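Local coordinates for protein glucose-6-phosphate dehydrogenase (Trypanosoma cruzi, PDB 5AQ1) that catalyses the NADP-dependent oxidation of glucose 6-phosphate, the step by which the pentose phosphate pathway begins and yields NADPH, at residues N67-A72 against E126-M131; T34-G39 against R144-A149; R73-D78 against Y110-Y115. All coordinates share one frame; numbering follows the deposited sequence.

Contact 1 (N67-A72 against E126-M131); sequences NILGYA and ERILRM. With NDP (NADPH dihydro-nicotinamide-adenine-dinucleotide phosphate), chain G.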
loop_
_atom_site.group_PDB
_atom_site.type_symbol
_atom_site.label_atom_id
_atom_site.label_comp_id
_atom_site.label_asym_id
_atom_site.label_seq_id
_atom_site.Cartn_x
_atom_site.Cartn_y
_atom_site.Cartn_z
ATOM N N ASN B 67 21.092 50.142 -0.484
ATOM C CA ASN B 67 21.761 50.774 0.645
ATOM C C ASN B 67 21.785 49.847 1.845
ATOM O O ASN B 67 20.742 49.394 2.307
ATOM C CB ASN B 67 21.061 52.076 1.007
ATOM C CG ASN B 67 21.460 53.216 0.095
ATOM O OD1 ASN B 67 20.652 53.713 -0.683
ATOM N ND2 ASN B 67 22.720 53.632 0.183
ATOM N N ILE B 68 22.986 49.565 2.338
ATOM C CA ILE B 68 23.170 48.726 3.510
ATOM C C ILE B 68 23.678 49.621 4.629
ATOM O O ILE B 68 24.743 50.229 4.511
ATOM C CB ILE B 68 24.161 47.581 3.227
ATOM C CG1 ILE B 68 23.637 46.709 2.082
ATOM C CG2 ILE B 68 24.378 46.733 4.475
ATOM C CD1 ILE B 68 24.689 45.833 1.439
ATOM N N LEU B 69 22.906 49.701 5.709
ATOM C CA LEU B 69 23.205 50.603 6.818
ATOM C C LEU B 69 23.446 49.821 8.105
ATOM O O LEU B 69 22.541 49.172 8.627
ATOM C CB LEU B 69 22.053 51.597 6.994
ATOM C CG LEU B 69 22.009 52.521 8.219
ATOM C CD1 LEU B 69 23.237 53.413 8.289
ATOM C CD2 LEU B 69 20.737 53.360 8.208
ATOM N N GLY B 70 24.677 49.880 8.603
ATOM C CA GLY B 70 25.011 49.299 9.894
ATOM C C GLY B 70 24.566 50.220 11.011
ATOM O O GLY B 70 24.653 51.442 10.880
ATOM N N TYR B 71 24.096 49.633 12.109
ATOM C CA TYR B 71 23.627 50.394 13.264
ATOM C C TYR B 71 24.011 49.693 14.564
ATOM O O TYR B 71 23.666 48.536 14.771
ATOM C CB TYR B 71 22.110 50.565 13.188
ATOM C CG TYR B 71 21.523 51.420 14.289
ATOM C CD1 TYR B 71 21.190 50.867 15.524
ATOM C CD2 TYR B 71 21.287 52.779 14.092
ATOM C CE1 TYR B 71 20.652 51.645 16.532
ATOM C CE2 TYR B 71 20.745 53.563 15.094
ATOM C CZ TYR B 71 20.429 52.991 16.310
ATOM O OH TYR B 71 19.890 53.760 17.312
ATOM N N ALA B 72 24.727 50.401 15.432
ATOM C CA ALA B 72 25.117 49.874 16.742
ATOM C C ALA B 72 25.617 50.995 17.657
ATOM O O ALA B 72 25.798 52.129 17.216
ATOM C CB ALA B 72 26.183 48.797 16.588
ATOM N N GLU B 126 15.587 59.037 9.664
ATOM C CA GLU B 126 16.027 60.154 8.822
ATOM C C GLU B 126 17.170 59.766 7.899
ATOM O O GLU B 126 17.235 60.221 6.756
ATOM C CB GLU B 126 16.456 61.335 9.693
ATOM C CG GLU B 126 15.293 62.004 10.399
ATOM C CD GLU B 126 15.725 62.907 11.533
ATOM O OE1 GLU B 126 16.873 63.407 11.531
ATOM O OE2 GLU B 126 14.898 63.106 12.446
ATOM N N ARG B 127 18.079 58.947 8.413
ATOM C CA ARG B 127 19.185 58.441 7.621
ATOM C C ARG B 127 18.660 57.553 6.494
ATOM O O ARG B 127 19.153 57.613 5.365
ATOM C CB ARG B 127 20.147 57.664 8.513
ATOM C CG ARG B 127 21.373 57.128 7.799
ATOM C CD ARG B 127 22.206 58.235 7.164
ATOM N NE ARG B 127 23.620 57.869 7.150
ATOM C CZ ARG B 127 24.454 58.018 8.180
ATOM N NH1 ARG B 127 24.036 58.549 9.331
ATOM N NH2 ARG B 127 25.721 57.637 8.061
ATOM N N ILE B 128 17.654 56.741 6.810
ATOM C CA ILE B 128 16.990 55.917 5.805
ATOM C C ILE B 128 16.292 56.810 4.784
ATOM O O ILE B 128 16.408 56.578 3.582
ATOM C CB ILE B 128 15.972 54.941 6.435
ATOM C CG1 ILE B 128 16.697 53.883 7.272
ATOM C CG2 ILE B 128 15.143 54.254 5.356
ATOM C CD1 ILE B 128 15.794 53.100 8.200
ATOM N N LEU B 129 15.577 57.828 5.262
ATOM C CA LEU B 129 14.897 58.775 4.373
ATOM C C LEU B 129 15.861 59.416 3.376
ATOM O O LEU B 129 15.537 59.539 2.195
ATOM C CB LEU B 129 14.190 59.877 5.169
ATOM C CG LEU B 129 12.844 59.565 5.831
ATOM C CD1 LEU B 129 12.419 60.730 6.722
ATOM C CD2 LEU B 129 11.758 59.240 4.810
ATOM N N ARG B 130 17.031 59.835 3.856
ATOM C CA ARG B 130 18.072 60.396 2.986
ATOM C C ARG B 130 18.463 59.446 1.865
ATOM O O ARG B 130 18.635 59.859 0.719
ATOM C CB ARG B 130 19.340 60.747 3.778
ATOM C CG ARG B 130 19.309 62.149 4.340
ATOM C CD ARG B 130 20.640 62.551 4.949
ATOM N NE ARG B 130 20.484 63.759 5.751
ATOM C CZ ARG B 130 20.118 63.783 7.031
ATOM N NH1 ARG B 130 19.868 62.655 7.700
ATOM N NH2 ARG B 130 19.999 64.955 7.653
ATOM N N MET B 131 18.631 58.177 2.220
ATOM C CA MET B 131 18.983 57.145 1.253
ATOM C C MET B 131 17.840 56.889 0.270
ATOM O O MET B 131 18.075 56.716 -0.926
ATOM C CB MET B 131 19.367 55.849 1.973
ATOM C CG MET B 131 20.664 55.939 2.766
ATOM S SD MET B 131 20.921 54.534 3.871
ATOM C CE MET B 131 22.602 54.850 4.408
HETATM P PA NDP G . 27.041 39.553 20.026
HETATM O O1A NDP G . 27.272 39.127 21.458
HETATM O O2A NDP G . 28.209 39.588 19.057
HETATM O O5B NDP G . 26.305 40.980 20.078
HETATM C C5B NDP G . 25.941 41.633 18.867
HETATM C C4B NDP G . 26.109 43.140 19.001
HETATM O O4B NDP G . 25.091 43.626 19.881
HETATM C C3B NDP G . 27.448 43.585 19.587
HETATM O O3B NDP G . 28.414 43.933 18.590
HETATM C C2B NDP G . 27.082 44.790 20.422
HETATM O O2B NDP G . 27.184 45.971 19.632
HETATM C C1B NDP G . 25.631 44.570 20.810
HETATM N N9A NDP G . 25.549 44.083 22.212
HETATM C C8A NDP G . 26.223 43.044 22.761
HETATM N N7A NDP G . 25.900 42.899 24.071
HETATM C C5A NDP G . 25.006 43.858 24.373
HETATM C C6A NDP G . 24.251 44.279 25.573
HETATM N N6A NDP G . 24.403 43.614 26.743
HETATM N N1A NDP G . 23.410 45.341 25.458
HETATM C C2A NDP G . 23.250 46.010 24.298
HETATM N N3A NDP G . 23.909 45.675 23.171
HETATM C C4A NDP G . 24.779 44.635 23.146
HETATM O O3 NDP G . 25.839 38.680 19.399
HETATM P PN NDP G . 26.017 37.731 18.108
HETATM O O1N NDP G . 26.393 38.548 16.896
HETATM O O2N NDP G . 26.875 36.551 18.508
HETATM O O5D NDP G . 24.509 37.213 17.899
HETATM C C5D NDP G . 23.454 38.094 17.519
HETATM C C4D NDP G . 22.125 37.351 17.598
HETATM O O4D NDP G . 22.137 36.228 16.710
HETATM C C3D NDP G . 21.878 36.804 18.993
HETATM O O3D NDP G . 20.501 36.963 19.349
HETATM C C2D NDP G . 22.241 35.336 18.896
HETATM O O2D NDP G . 21.517 34.540 19.847
HETATM C C1D NDP G . 21.924 35.011 17.438
HETATM N N1N NDP G . 22.739 33.891 16.939
HETATM C C2N NDP G . 24.011 34.089 16.556
HETATM C C3N NDP G . 24.806 33.045 16.089
HETATM C C7N NDP G . 26.225 33.294 15.661
HETATM O O7N NDP G . 26.676 32.641 14.732
HETATM N N7N NDP G . 26.974 34.205 16.290
HETATM C C4N NDP G . 24.260 31.641 15.994
HETATM C C5N NDP G . 22.873 31.564 16.442
HETATM C C6N NDP G . 22.176 32.679 16.887
HETATM P P2B NDP G . 27.378 47.440 20.260
HETATM O O1X NDP G . 27.969 47.235 21.634
HETATM O O2X NDP G . 28.332 48.070 19.271
HETATM O O3X NDP G . 25.988 48.034 20.281
#
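Met-131 lays its side chain obliquely across Asn-67 and Leu-69, and these two pairings carry most of the contact between strand 67-72 and the helix segment 126-131. The first part of the thioether chain passes the carboxamide of Asn-67, with Met-131 CB 3.6 Å from Asn-67 OD1, while the sulfur rests near the root of that side chain, Met-131 SD to Asn-67 CB being 3.8 Å. The amide thus meets its neighbour through van der Waals contact; no hydrogen bond joins the two segments. Beyond CG the methionine chain is extended (chi2 168°, chi3 171°), which carries its methyl past Asn-67 to Leu-69, where Met-131 CE lies 4.2 Å from Leu-69 CD1.

Leu-69 is the shared partner on the strand. Both its methyls lie against the aliphatic part of Arg-127, CD2 the closer at 3.8 Å from its CG; CD1 also meets the methionine methyl, and CD2 also touches Ile-128 CG1 at 4.2 Å. Leucine and isoleucine side chains meet at about a right angle. Ile-128 goes on to pack against Phe-146 and Arg-144 of strand 143-148, two strands along the sheet, and Leu-124 of the same helix also rests on Leu-69.

The local axes approach to 10.2 Å and run nearly antiparallel, 162° apart. This is the helix-on-sheet packing of a Rossmann-type domain: helix 118-134, on the crossover between parallel strands 108-112 and 143-148, passes over strand 67-72, whose far end brings Ala-72 to the 2'-phosphate of NADPH.

Contact 2 (T34-G39 against R144-A149); sequences TIVVLG and RLFYLA. With NDP (NADPH dihydro-nicotinamide-adenine-dinucleotide phosphate), chain G.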
loop_
_atom_site.group_PDB
_atom_site.type_symbol
_atom_site.label_atom_id
_atom_site.label_comp_id
_atom_site.label_asym_id
_atom_site.label_seq_id
_atom_site.Cartn_x
_atom_site.Cartn_y
_atom_site.Cartn_z
ATOM N N THR B 34 16.474 49.546 1.375
ATOM C CA THR B 34 17.398 49.802 2.468
ATOM C C THR B 34 17.416 48.596 3.409
ATOM O O THR B 34 16.379 48.201 3.940
ATOM C CB THR B 34 17.010 51.072 3.251
ATOM O OG1 THR B 34 16.825 52.164 2.341
ATOM C CG2 THR B 34 18.093 51.442 4.255
ATOM N N ILE B 35 18.603 48.018 3.597
ATOM C CA ILE B 35 18.808 46.896 4.509
ATOM C C ILE B 35 19.586 47.386 5.730
ATOM O O ILE B 35 20.769 47.714 5.626
ATOM C CB ILE B 35 19.576 45.749 3.821
ATOM C CG1 ILE B 35 18.790 45.255 2.605
ATOM C CG2 ILE B 35 19.830 44.605 4.800
ATOM C CD1 ILE B 35 19.533 44.261 1.738
ATOM N N VAL B 36 18.920 47.437 6.881
ATOM C CA VAL B 36 19.537 47.929 8.112
ATOM C C VAL B 36 19.971 46.758 8.991
ATOM O O VAL B 36 19.136 45.991 9.473
ATOM C CB VAL B 36 18.576 48.835 8.908
ATOM C CG1 VAL B 36 19.298 49.473 10.085
ATOM C CG2 VAL B 36 17.984 49.910 8.008
ATOM N N VAL B 37 21.281 46.629 9.192
ATOM C CA VAL B 37 21.843 45.598 10.054
ATOM C C VAL B 37 22.080 46.189 11.440
ATOM O O VAL B 37 23.077 46.879 11.668
ATOM C CB VAL B 37 23.175 45.055 9.490
ATOM C CG1 VAL B 37 23.697 43.910 10.350
ATOM C CG2 VAL B 37 22.998 44.604 8.045
ATOM N N LEU B 38 21.160 45.921 12.361
ATOM C CA LEU B 38 21.306 46.367 13.743
ATOM C C LEU B 38 22.200 45.390 14.510
ATOM O O LEU B 38 21.997 44.177 14.459
ATOM C CB LEU B 38 19.946 46.492 14.422
ATOM C CG LEU B 38 19.075 47.649 13.924
ATOM C CD1 LEU B 38 18.181 47.257 12.760
ATOM C CD2 LEU B 38 18.238 48.216 15.064
ATOM N N GLY B 39 23.185 45.931 15.223
ATOM C CA GLY B 39 24.231 45.120 15.843
ATOM C C GLY B 39 25.310 44.777 14.834
ATOM O O GLY B 39 25.883 43.691 14.876
ATOM N N ARG B 144 12.033 48.576 3.394
ATOM C CA ARG B 144 12.983 48.551 4.502
ATOM C C ARG B 144 13.066 47.167 5.129
ATOM O O ARG B 144 12.065 46.647 5.615
ATOM C CB ARG B 144 12.568 49.565 5.565
ATOM C CG ARG B 144 12.387 50.974 5.031
ATOM C CD ARG B 144 12.066 51.959 6.144
ATOM N NE ARG B 144 11.919 53.323 5.638
ATOM C CZ ARG B 144 11.709 54.398 6.395
ATOM N NH1 ARG B 144 11.612 54.292 7.715
ATOM N NH2 ARG B 144 11.594 55.592 5.824
ATOM N N LEU B 145 14.261 46.576 5.113
ATOM C CA LEU B 145 14.513 45.298 5.783
ATOM C C LEU B 145 15.395 45.536 7.005
ATOM O O LEU B 145 16.540 45.964 6.874
ATOM C CB LEU B 145 15.198 44.317 4.831
ATOM C CG LEU B 145 15.490 42.912 5.373
ATOM C CD1 LEU B 145 14.209 42.119 5.539
ATOM C CD2 LEU B 145 16.441 42.169 4.448
ATOM N N PHE B 146 14.854 45.265 8.189
ATOM C CA PHE B 146 15.604 45.413 9.429
ATOM C C PHE B 146 16.111 44.049 9.875
ATOM O O PHE B 146 15.315 43.157 10.167
ATOM C CB PHE B 146 14.723 46.028 10.519
ATOM C CG PHE B 146 14.286 47.434 10.220
ATOM C CD1 PHE B 146 15.170 48.491 10.367
ATOM C CD2 PHE B 146 12.991 47.704 9.798
ATOM C CE1 PHE B 146 14.777 49.790 10.092
ATOM C CE2 PHE B 146 12.590 49.001 9.523
ATOM C CZ PHE B 146 13.484 50.045 9.668
ATOM N N TYR B 147 17.433 43.888 9.904
ATOM C CA TYR B 147 18.056 42.664 10.406
ATOM C C TYR B 147 18.492 42.886 11.853
ATOM O O TYR B 147 19.385 43.691 12.114
ATOM C CB TYR B 147 19.264 42.268 9.548
ATOM C CG TYR B 147 19.630 40.797 9.658
ATOM C CD1 TYR B 147 20.040 40.244 10.873
ATOM C CD2 TYR B 147 19.568 39.957 8.547
ATOM C CE1 TYR B 147 20.371 38.903 10.980
ATOM C CE2 TYR B 147 19.900 38.614 8.645
ATOM C CZ TYR B 147 20.298 38.094 9.865
ATOM O OH TYR B 147 20.628 36.766 9.973
ATOM N N LEU B 148 17.873 42.162 12.783
ATOM C CA LEU B 148 18.191 42.307 14.201
ATOM C C LEU B 148 19.235 41.286 14.629
ATOM O O LEU B 148 18.895 40.216 15.134
ATOM C CB LEU B 148 16.926 42.187 15.058
ATOM C CG LEU B 148 16.103 43.471 15.201
ATOM C CD1 LEU B 148 15.629 43.988 13.852
ATOM C CD2 LEU B 148 14.918 43.239 16.119
ATOM N N ALA B 149 20.505 41.626 14.420
ATOM C CA ALA B 149 21.632 40.792 14.845
ATOM C C ALA B 149 22.089 41.203 16.243
ATOM O O ALA B 149 23.229 41.621 16.437
ATOM C CB ALA B 149 22.779 40.916 13.850
HETATM P PA NDP G . 27.041 39.553 20.026
HETATM O O1A NDP G . 27.272 39.127 21.458
HETATM O O2A NDP G . 28.209 39.588 19.057
HETATM O O5B NDP G . 26.305 40.980 20.078
HETATM C C5B NDP G . 25.941 41.633 18.867
HETATM C C4B NDP G . 26.109 43.140 19.001
HETATM O O4B NDP G . 25.091 43.626 19.881
HETATM C C3B NDP G . 27.448 43.585 19.587
HETATM O O3B NDP G . 28.414 43.933 18.590
HETATM C C2B NDP G . 27.082 44.790 20.422
HETATM O O2B NDP G . 27.184 45.971 19.632
HETATM C C1B NDP G . 25.631 44.570 20.810
HETATM N N9A NDP G . 25.549 44.083 22.212
HETATM C C8A NDP G . 26.223 43.044 22.761
HETATM N N7A NDP G . 25.900 42.899 24.071
HETATM C C5A NDP G . 25.006 43.858 24.373
HETATM C C6A NDP G . 24.251 44.279 25.573
HETATM N N6A NDP G . 24.403 43.614 26.743
HETATM N N1A NDP G . 23.410 45.341 25.458
HETATM C C2A NDP G . 23.250 46.010 24.298
HETATM N N3A NDP G . 23.909 45.675 23.171
HETATM C C4A NDP G . 24.779 44.635 23.146
HETATM O O3 NDP G . 25.839 38.680 19.399
HETATM P PN NDP G . 26.017 37.731 18.108
HETATM O O1N NDP G . 26.393 38.548 16.896
HETATM O O2N NDP G . 26.875 36.551 18.508
HETATM O O5D NDP G . 24.509 37.213 17.899
HETATM C C5D NDP G . 23.454 38.094 17.519
HETATM C C4D NDP G . 22.125 37.351 17.598
HETATM O O4D NDP G . 22.137 36.228 16.710
HETATM C C3D NDP G . 21.878 36.804 18.993
HETATM O O3D NDP G . 20.501 36.963 19.349
HETATM C C2D NDP G . 22.241 35.336 18.896
HETATM O O2D NDP G . 21.517 34.540 19.847
HETATM C C1D NDP G . 21.924 35.011 17.438
HETATM N N1N NDP G . 22.739 33.891 16.939
HETATM C C2N NDP G . 24.011 34.089 16.556
HETATM C C3N NDP G . 24.806 33.045 16.089
HETATM C C7N NDP G . 26.225 33.294 15.661
HETATM O O7N NDP G . 26.676 32.641 14.732
HETATM N N7N NDP G . 26.974 34.205 16.290
HETATM C C4N NDP G . 24.260 31.641 15.994
HETATM C C5N NDP G . 22.873 31.564 16.442
HETATM C C6N NDP G . 22.176 32.679 16.887
HETATM P P2B NDP G . 27.378 47.440 20.260
HETATM O O1X NDP G . 27.969 47.235 21.634
HETATM O O2X NDP G . 28.332 48.070 19.271
HETATM O O3X NDP G . 25.988 48.034 20.281
#
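The ring of Phe-146 meets the neighbouring strand with an edge: Leu-38 CD1 sits near the ring plane, 4.0 Å from Phe-146 CD1. Val-36 approaches the same ring at a slant, its CB 3.7 Å from Phe-146 CD1, and the two side chains run alongside each other in the same direction. Helices 118-134 and 155-165 add Ile-128 and Leu-162 to this side of the sheet. The Tyr-147 ring projects from the other side, and its edge has the backbone N of Ala-149 in plane. With CG anti to the backbone N (chi1 -158°), the ring leads away from strand 33-38, leaving the tyrosine CB to touch the carbonyl oxygen of Val-36. On that side Ile-35 CG2 and Leu-145 CD2 lie 4.2 Å apart.

Between these two layers runs a parallel ladder. Val-36 gives its N-H to Leu-145 O at 2.8 Å and accepts from Tyr-147 N at 2.7 Å, and Leu-38 likewise bonds to Tyr-147 and Ala-149. The last bond, Ala-149 N to Leu-38 O, is the most bent at its hydrogen (132°), where both strands give way to loop.

The chemistry is thus divided: the ladder's buried main-chain groups satisfy one another, Ile-35 and Val-37 turn theirs to strand 67-72, mostly apolar side chains pack on both faces, and the polar ends of Arg-144 and Tyr-147 find partners beyond the two strands (Glu-132 and Asn-125; Glu-180). The turn after strand 143-148 meets NADPH, Ala-149 C lying beside C5D of the nicotinamide ribose.

Contact 3 (R73-D78 against Y110-Y115); sequences RSTMED and YMTGSY. With NDP (NADPH dihydro-nicotinamide-adenine-dinucleotide phosphate), chain G.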
loop_
_atom_site.group_PDB
_atom_site.type_symbol
_atom_site.label_atom_id
_atom_site.label_comp_id
_atom_site.label_asym_id
_atom_site.label_seq_id
_atom_site.Cartn_x
_atom_site.Cartn_y
_atom_site.Cartn_z
ATOM N N ARG B 73 25.841 50.665 18.926
ATOM C CA ARG B 73 26.277 51.650 19.924
ATOM C C ARG B 73 27.746 52.036 19.776
ATOM O O ARG B 73 28.137 53.141 20.161
ATOM C CB ARG B 73 26.044 51.122 21.339
ATOM C CG ARG B 73 24.599 50.767 21.658
ATOM C CD ARG B 73 24.489 50.088 23.012
ATOM N NE ARG B 73 25.365 48.922 23.102
ATOM C CZ ARG B 73 25.720 48.321 24.235
ATOM N NH1 ARG B 73 25.273 48.751 25.409
ATOM N NH2 ARG B 73 26.532 47.270 24.193
ATOM N N SER B 74 28.557 51.124 19.240
ATOM C CA SER B 74 29.987 51.378 19.047
ATOM C C SER B 74 30.227 52.566 18.122
ATOM O O SER B 74 29.525 52.741 17.125
ATOM C CB SER B 74 30.693 50.144 18.474
ATOM O OG SER B 74 30.792 49.111 19.437
ATOM N N THR B 75 31.222 53.380 18.467
ATOM C CA THR B 75 31.632 54.496 17.622
ATOM C C THR B 75 32.701 54.009 16.653
ATOM O O THR B 75 33.625 53.299 17.051
ATOM C CB THR B 75 32.190 55.668 18.452
ATOM O OG1 THR B 75 33.419 55.276 19.076
ATOM C CG2 THR B 75 31.189 56.099 19.522
ATOM N N MET B 76 32.561 54.379 15.384
ATOM C CA MET B 76 33.506 53.971 14.353
ATOM C C MET B 76 34.423 55.142 14.016
ATOM O O MET B 76 33.976 56.152 13.469
ATOM C CB MET B 76 32.756 53.502 13.103
ATOM C CG MET B 76 33.455 52.391 12.335
ATOM S SD MET B 76 32.952 50.739 12.858
ATOM C CE MET B 76 33.722 50.583 14.470
ATOM N N GLU B 77 35.706 55.000 14.347
ATOM C CA GLU B 77 36.691 56.056 14.098
ATOM C C GLU B 77 36.977 56.142 12.595
ATOM O O GLU B 77 37.068 57.237 12.041
ATOM C CB GLU B 77 38.003 55.824 14.885
ATOM C CG GLU B 77 37.938 55.924 16.420
ATOM C CD GLU B 77 37.380 54.672 17.086
ATOM O OE1 GLU B 77 36.649 53.902 16.422
ATOM O OE2 GLU B 77 37.679 54.453 18.281
ATOM N N ASP B 78 37.104 54.985 11.944
ATOM C CA ASP B 78 37.309 54.918 10.497
ATOM C C ASP B 78 36.411 53.832 9.896
ATOM O O ASP B 78 36.677 52.638 10.047
ATOM C CB ASP B 78 38.782 54.640 10.179
ATOM C CG ASP B 78 39.130 54.888 8.716
ATOM O OD1 ASP B 78 38.225 55.185 7.908
ATOM O OD2 ASP B 78 40.324 54.784 8.373
ATOM N N TYR B 110 27.719 53.168 7.990
ATOM C CA TYR B 110 27.612 52.871 9.418
ATOM C C TYR B 110 27.076 54.083 10.166
ATOM O O TYR B 110 27.221 55.222 9.720
ATOM C CB TYR B 110 28.957 52.431 10.015
ATOM C CG TYR B 110 28.850 52.017 11.471
ATOM C CD1 TYR B 110 28.411 50.749 11.825
ATOM C CD2 TYR B 110 29.147 52.914 12.493
ATOM C CE1 TYR B 110 28.291 50.380 13.155
ATOM C CE2 TYR B 110 29.025 52.555 13.824
ATOM C CZ TYR B 110 28.599 51.288 14.150
ATOM O OH TYR B 110 28.482 50.933 15.473
ATOM N N MET B 111 26.452 53.815 11.307
ATOM C CA MET B 111 25.794 54.836 12.099
ATOM C C MET B 111 25.753 54.394 13.558
ATOM O O MET B 111 25.529 53.221 13.849
ATOM C CB MET B 111 24.386 55.023 11.551
ATOM C CG MET B 111 23.465 55.863 12.402
ATOM S SD MET B 111 21.780 55.782 11.776
ATOM C CE MET B 111 21.113 57.174 12.683
ATOM N N THR B 112 25.966 55.337 14.470
ATOM C CA THR B 112 25.986 55.048 15.903
ATOM C C THR B 112 24.657 55.434 16.554
ATOM O O THR B 112 24.048 56.445 16.196
ATOM C CB THR B 112 27.146 55.785 16.602
ATOM O OG1 THR B 112 28.395 55.355 16.041
ATOM C CG2 THR B 112 27.154 55.508 18.103
ATOM N N GLY B 113 24.210 54.617 17.505
ATOM C CA GLY B 113 22.984 54.895 18.248
ATOM C C GLY B 113 22.665 53.819 19.269
ATOM O O GLY B 113 23.201 52.711 19.203
ATOM N N SER B 114 21.781 54.146 20.207
ATOM C CA SER B 114 21.340 53.201 21.230
ATOM C C SER B 114 20.194 52.311 20.732
ATOM O O SER B 114 19.664 52.513 19.638
ATOM C CB SER B 114 20.896 53.952 22.480
ATOM O OG SER B 114 19.647 54.580 22.256
ATOM N N TYR B 115 19.822 51.329 21.552
ATOM C CA TYR B 115 18.771 50.371 21.215
ATOM C C TYR B 115 17.458 50.632 21.966
ATOM O O TYR B 115 16.514 49.843 21.853
ATOM C CB TYR B 115 19.258 48.947 21.512
ATOM C CG TYR B 115 20.512 48.545 20.763
ATOM C CD1 TYR B 115 20.575 48.622 19.374
ATOM C CD2 TYR B 115 21.634 48.076 21.446
ATOM C CE1 TYR B 115 21.722 48.257 18.689
ATOM C CE2 TYR B 115 22.783 47.705 20.768
ATOM C CZ TYR B 115 22.821 47.800 19.392
ATOM O OH TYR B 115 23.962 47.429 18.726
HETATM P PA NDP G . 27.041 39.553 20.026
HETATM O O1A NDP G . 27.272 39.127 21.458
HETATM O O2A NDP G . 28.209 39.588 19.057
HETATM O O5B NDP G . 26.305 40.980 20.078
HETATM C C5B NDP G . 25.941 41.633 18.867
HETATM C C4B NDP G . 26.109 43.140 19.001
HETATM O O4B NDP G . 25.091 43.626 19.881
HETATM C C3B NDP G . 27.448 43.585 19.587
HETATM O O3B NDP G . 28.414 43.933 18.590
HETATM C C2B NDP G . 27.082 44.790 20.422
HETATM O O2B NDP G . 27.184 45.971 19.632
HETATM C C1B NDP G . 25.631 44.570 20.810
HETATM N N9A NDP G . 25.549 44.083 22.212
HETATM C C8A NDP G . 26.223 43.044 22.761
HETATM N N7A NDP G . 25.900 42.899 24.071
HETATM C C5A NDP G . 25.006 43.858 24.373
HETATM C C6A NDP G . 24.251 44.279 25.573
HETATM N N6A NDP G . 24.403 43.614 26.743
HETATM N N1A NDP G . 23.410 45.341 25.458
HETATM C C2A NDP G . 23.250 46.010 24.298
HETATM N N3A NDP G . 23.909 45.675 23.171
HETATM C C4A NDP G . 24.779 44.635 23.146
HETATM O O3 NDP G . 25.839 38.680 19.399
HETATM P PN NDP G . 26.017 37.731 18.108
HETATM O O1N NDP G . 26.393 38.548 16.896
HETATM O O2N NDP G . 26.875 36.551 18.508
HETATM O O5D NDP G . 24.509 37.213 17.899
HETATM C C5D NDP G . 23.454 38.094 17.519
HETATM C C4D NDP G . 22.125 37.351 17.598
HETATM O O4D NDP G . 22.137 36.228 16.710
HETATM C C3D NDP G . 21.878 36.804 18.993
HETATM O O3D NDP G . 20.501 36.963 19.349
HETATM C C2D NDP G . 22.241 35.336 18.896
HETATM O O2D NDP G . 21.517 34.540 19.847
HETATM C C1D NDP G . 21.924 35.011 17.438
HETATM N N1N NDP G . 22.739 33.891 16.939
HETATM C C2N NDP G . 24.011 34.089 16.556
HETATM C C3N NDP G . 24.806 33.045 16.089
HETATM C C7N NDP G . 26.225 33.294 15.661
HETATM O O7N NDP G . 26.676 32.641 14.732
HETATM N N7N NDP G . 26.974 34.205 16.290
HETATM C C4N NDP G . 24.260 31.641 15.994
HETATM C C5N NDP G . 22.873 31.564 16.442
HETATM C C6N NDP G . 22.176 32.679 16.887
HETATM P P2B NDP G . 27.378 47.440 20.260
HETATM O O1X NDP G . 27.969 47.235 21.634
HETATM O O2X NDP G . 28.332 48.070 19.271
HETATM O O3X NDP G . 25.988 48.034 20.281
#
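Met-76 places its sulfur over the face of the Tyr-110 ring, 4.3 Å from the centroid and only 7° off the ring normal, a Met-aromatic contact. Bends at chi2 (91°) and chi3 bring the thioether back over the ring, while Met-76 CB packs on CD2 of the same tyrosine. Trp-82 meets Tyr-110 edge-to-face, tying the pair to helix 79-87.

At its hydroxyl end Tyr-110 grips the backbone. Ser-74 O lies in the plane of the ring, at its edge, and accepts two hydrogen bonds, from Tyr-110 OH at 2.7 Å and from Thr-112 OG1 at 3.0 Å. The two donors come from opposite faces of the carbonyl plane, which should fix the peptide's rotation. The carbonyl so held belongs to a residue that itself binds the cofactor.

Ser-74 uses both N and OG to bond O2X of NADPH. Arg-73 bonds O3X through its backbone N and through NE, and reaches O1X with NH2 at 2.9 Å; its guanidinium also lies over the adenine, with N3A above one face. From the other segment Tyr-115 OH donates to O3X at 2.6 Å, and its CE2 packs 3.7 Å from Arg-73 CG. Positive charge and converging donors would stabilise the phosphate's negative charge.

Such a cluster, built from the turn after the second strand of a Rossmann-type domain and completed by a tyrosine from beyond the third, is a binding site for the 2'-phosphate of the adenosine ribose, the group that distinguishes NADPH from NADH.

The three contacts are nested along the chain, contact 3 within the loop closed by contact 1 and contact 1 within that closed by contact 2, and all reach the same parallel sheet. Contacts 1 and 2 have centres about 9 Å apart and share the boundary between strands 67-72 and 33-38, where Tyr-71 O lies 2.7 Å from Gly-39 N. Contact 3 continues from strand 67-72: its centre is about 12 Å from that of contact 1, and Tyr-71 OH lies 2.6 Å from Ser-114 O. All three touch the same NADPH, contacts 1 and 3 at the 2'-phosphate and contact 2 farther along, by the nicotinamide ribose; the side chain of Tyr-147 is about 11 Å from bound glucose 6-phosphate.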